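Local coordinates for autoinducer 2-binding protein LsrB (Clostridium saccharobutylicum DSM 13864, PDB 6DSP), which binds the quorum-sensing signal autoinducer-2 as a periplasmic-binding-protein-type receptor, holding its cyclic tetrahydroxytetrahydrofuran form, at residues L134-M137 / G138-L142; I336-K339 / D340-N343. All blocks are in the same frame, centred on the assembly; numbering follows the deposited sequence.

Interaction 1: residues L134-M137 / G138-L142; sequences LVQM and GYDSL
Gln136 reaches one helical turn forward to Asp140, its NE2 donating to OD1 at 3.0 Å, a side-chain bond laid over the backbone ladder of helix 127-144. The glutamine CG stands opposite its own backbone N, and a bend at chi2 (69°) folds the amide back towards the second half of the turn. The Asp140 carboxylate stands beside its own N, and the two flat groups meet at a slant, their planes 51° apart. The bond is bent: the N-H...O angle is 136°, and although OD1 lies in the amide plane of Gln136, NE2 meets it from above the carboxylate plane. NE2 also lies 3.9 Å from Tyr139 CD1, obliquely to the ring, while Asp140 OD1 sits in plane at the edge of that ring. Beneath, the i to i+4 bonds run without a break, from Gly138 N to Leu134 O (3.1 Å) through to Ser141 N and Met137 O (3.0 Å). In one lobe of the periplasmic-binding-protein fold the helix packs against helix 166-182, where Val135 meets Tyr178 and Ile179, and against strand 246-249 of the parallel sheet, where Met137 meets Thr248. Ser141 OG is hydrogen-bonded to Arg267 NH1. Chemically, Asp140 N bonds to Gln136 O, while Asp140 OD2 stands 3.4 Å from that Gln136 O as a second acceptor; the neutral NE2 donor probably eases the charge of a carboxylate that, near the C-terminal end of the helix, would gain little from the helix dipole.

Interaction 2: residues I336-K339 / D340-N343; sequences IFTK and DNMN
Phe337 presents a ring edge, near its plane, to Asn341 OD1, while Met342 CA approaches the same ring obliquely; elsewhere round it, Trp268 meets it at a shallow tilt and Tyr345 packs edge-to-face with it. Next to this ring the chain turns at Thr338 through an ST turn, in which Thr338 OG1 accepts from Asp340 N at 3.0 Å, overlaid on a type I beta turn closed by Asn341 N and Thr338 O at 3.2 Å. The second flat group, the Asn341 amide, uses both its ends. OD1 accepts from Thr338 N at 2.9 Å, and ND2 gives a nearly straight bond (166°) to Ile336 O, 2.9 Å away and in the amide plane. One side chain thus satisfies a backbone N-H and a backbone C=O two residues apart, and the two bonds together fix its rotation. Its CG stands between the backbone N and the carbonyl carbon (chi1 66°), which turns the amide back to Ile336 and Thr338. The carbonyl of Thr338 takes Met342 N as well, almost in line with the C=O though through a bent N-H, whereas Asn341 N comes from above the carbonyl plane. Met342 then runs extended, its SD 3.9 Å from Lys339 CA, and packs on helix 257-261. Lys339 and Asp340 lie alongside each other, pointing the same way, and form a salt bridge between exposed residues. Lys339 NZ meets the syn side of Asp340 OD1 at 3.1 Å, 27° out of the carboxylate plane.

The centres of interactions 1 and 2 lie about 15 Å apart, yet the two meet directly: Met137 SD packs against Ile336 CG2 at 4.1 Å, joining helix 127-144 to strand 335-337. Arg267 also links them, hydrogen-bonded to Ser141 OG and touched by the side chains of Ile336 and Thr338. Neither supplies a residue of the autoinducer-2 pocket, but each sends one side chain to residues that line it. That of Leu134 comes within about 7 Å of the ligand and packs on pocket residues Asn223 and Phe250; that of Phe337, about 10 Å from the ligand, touches Leu270, also a pocket residue. Leu134 and Phe337 illustrate second-shell packing behind a solute-binding site.

Interaction 1: residues L134-M137 / G138-L142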
# COMPACT_ATOMS: atom_id res chain seq x y z
N LEU A 134 11.51 -3.65 -1.46
CA LEU A 134 11.98 -2.41 -0.81
C LEU A 134 13.47 -2.46 -0.54
O LEU A 134 14.22 -1.52 -0.87
CB LEU A 134 11.19 -2.18 0.47
CG LEU A 134 9.75 -1.74 0.20
CD1 LEU A 134 8.95 -2.07 1.43
CD2 LEU A 134 9.64 -0.25 -0.10
N VAL A 135 13.93 -3.56 0.06
CA VAL A 135 15.35 -3.69 0.39
C VAL A 135 16.20 -3.70 -0.87
O VAL A 135 17.27 -3.07 -0.91
CB VAL A 135 15.58 -4.94 1.26
CG1 VAL A 135 17.07 -5.12 1.50
CG2 VAL A 135 14.79 -4.83 2.57
N GLN A 136 15.74 -4.40 -1.93
CA GLN A 136 16.51 -4.49 -3.16
C GLN A 136 16.64 -3.13 -3.84
O GLN A 136 17.70 -2.80 -4.39
CB GLN A 136 15.88 -5.50 -4.11
CG GLN A 136 16.70 -5.67 -5.39
CD GLN A 136 18.03 -6.37 -5.12
OE1 GLN A 136 18.08 -7.40 -4.45
NE2 GLN A 136 19.11 -5.80 -5.63
N MET A 137 15.56 -2.34 -3.85
CA MET A 137 15.68 -0.99 -4.41
C MET A 137 16.69 -0.18 -3.63
O MET A 137 17.49 0.54 -4.22
CB MET A 137 14.33 -0.29 -4.36
CG MET A 137 13.30 -0.87 -5.33
SD MET A 137 11.81 0.14 -5.52
CE MET A 137 11.15 0.08 -3.88
N GLY A 138 16.66 -0.30 -2.30
CA GLY A 138 17.64 0.41 -1.48
C GLY A 138 19.06 -0.04 -1.78
O GLY A 138 19.95 0.79 -1.93
N TYR A 139 19.26 -1.36 -1.85
CA TYR A 139 20.58 -1.91 -2.19
C TYR A 139 21.08 -1.33 -3.51
O TYR A 139 22.22 -0.85 -3.62
CB TYR A 139 20.45 -3.43 -2.28
CG TYR A 139 21.75 -4.13 -2.65
CD1 TYR A 139 22.19 -4.19 -3.97
CD2 TYR A 139 22.53 -4.73 -1.67
CE1 TYR A 139 23.38 -4.82 -4.32
CE2 TYR A 139 23.73 -5.37 -2.01
CZ TYR A 139 24.15 -5.41 -3.33
OH TYR A 139 25.33 -6.04 -3.67
N ASP A 140 20.23 -1.36 -4.55
CA ASP A 140 20.67 -0.89 -5.85
C ASP A 140 21.04 0.59 -5.83
O ASP A 140 22.06 1.01 -6.41
CB ASP A 140 19.59 -1.16 -6.89
CG ASP A 140 19.45 -2.65 -7.18
OD1 ASP A 140 20.40 -3.41 -6.91
OD2 ASP A 140 18.43 -3.07 -7.73
N SER A 141 20.24 1.41 -5.15
CA SER A 141 20.54 2.84 -5.09
C SER A 141 21.79 3.10 -4.27
O SER A 141 22.57 4.02 -4.59
CB SER A 141 19.34 3.62 -4.55
OG SER A 141 18.29 3.58 -5.50
N LEU A 142 22.01 2.34 -3.19
CA LEU A 142 23.23 2.48 -2.39
C LEU A 142 24.46 2.19 -3.23
O LEU A 142 25.44 2.95 -3.21
CB LEU A 142 23.16 1.53 -1.19
CG LEU A 142 22.25 1.98 -0.04
CD1 LEU A 142 21.93 0.79 0.86
CD2 LEU A 142 22.85 3.14 0.75

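Interaction 2: residues I336-K339 / D340-N343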
# COMPACT_ATOMS: atom_id res chain seq x y z
N ILE A 336 9.24 -0.98 -10.68
CA ILE A 336 10.33 -0.19 -10.13
C ILE A 336 10.56 1.00 -11.05
O ILE A 336 10.77 0.82 -12.25
CB ILE A 336 11.62 -1.02 -9.97
CG1 ILE A 336 11.39 -2.16 -8.97
CG2 ILE A 336 12.75 -0.15 -9.50
CD1 ILE A 336 12.49 -3.20 -9.00
N PHE A 337 10.52 2.21 -10.49
CA PHE A 337 10.68 3.44 -11.26
C PHE A 337 12.07 4.03 -11.05
O PHE A 337 12.59 4.06 -9.93
CB PHE A 337 9.67 4.51 -10.85
CG PHE A 337 8.25 4.06 -10.89
CD1 PHE A 337 7.57 3.90 -12.09
CD2 PHE A 337 7.57 3.80 -9.70
CE1 PHE A 337 6.25 3.50 -12.11
CE2 PHE A 337 6.23 3.41 -9.73
CZ PHE A 337 5.58 3.23 -10.94
N THR A 338 12.66 4.51 -12.14
CA THR A 338 13.82 5.40 -12.09
C THR A 338 13.58 6.51 -13.11
O THR A 338 12.55 6.54 -13.79
CB THR A 338 15.13 4.68 -12.44
OG1 THR A 338 15.16 4.43 -13.86
CG2 THR A 338 15.31 3.39 -11.63
N LYS A 339 14.54 7.43 -13.25
CA LYS A 339 14.38 8.46 -14.26
C LYS A 339 14.27 7.86 -15.65
O LYS A 339 13.75 8.52 -16.56
CB LYS A 339 15.56 9.44 -14.17
CG LYS A 339 16.88 8.87 -14.68
CD LYS A 339 17.97 9.92 -14.62
CE LYS A 339 19.32 9.28 -14.85
NZ LYS A 339 19.39 8.57 -16.16
N ASP A 340 14.74 6.63 -15.86
CA ASP A 340 14.76 6.05 -17.20
C ASP A 340 13.41 5.52 -17.65
O ASP A 340 13.19 5.38 -18.86
CB ASP A 340 15.79 4.93 -17.27
CG ASP A 340 17.20 5.44 -17.14
OD1 ASP A 340 17.43 6.63 -17.47
OD2 ASP A 340 18.06 4.65 -16.70
N ASN A 341 12.49 5.20 -16.73
CA ASN A 341 11.16 4.75 -17.14
C ASN A 341 10.00 5.53 -16.54
O ASN A 341 8.86 5.28 -16.94
CB ASN A 341 10.97 3.25 -16.85
CG ASN A 341 10.95 2.94 -15.36
OD1 ASN A 341 11.30 3.79 -14.54
ND2 ASN A 341 10.52 1.73 -14.98
N MET A 342 10.24 6.45 -15.58
CA MET A 342 9.11 7.06 -14.87
C MET A 342 8.19 7.82 -15.82
O MET A 342 6.98 7.94 -15.56
CB MET A 342 9.61 7.98 -13.75
CG MET A 342 10.32 9.22 -14.27
SD MET A 342 11.08 10.10 -12.90
CE MET A 342 11.53 11.64 -13.71
N ASN A 343 8.73 8.35 -16.92
CA ASN A 343 7.91 9.13 -17.83
C ASN A 343 7.04 8.27 -18.73
O ASN A 343 6.24 8.81 -19.49
CB ASN A 343 8.79 10.09 -18.63
CG ASN A 343 9.46 11.11 -17.75
OD1 ASN A 343 8.80 11.73 -16.91
ND2 ASN A 343 10.77 11.26 -17.90
O HOH W 1 11.34 8.09 -18.19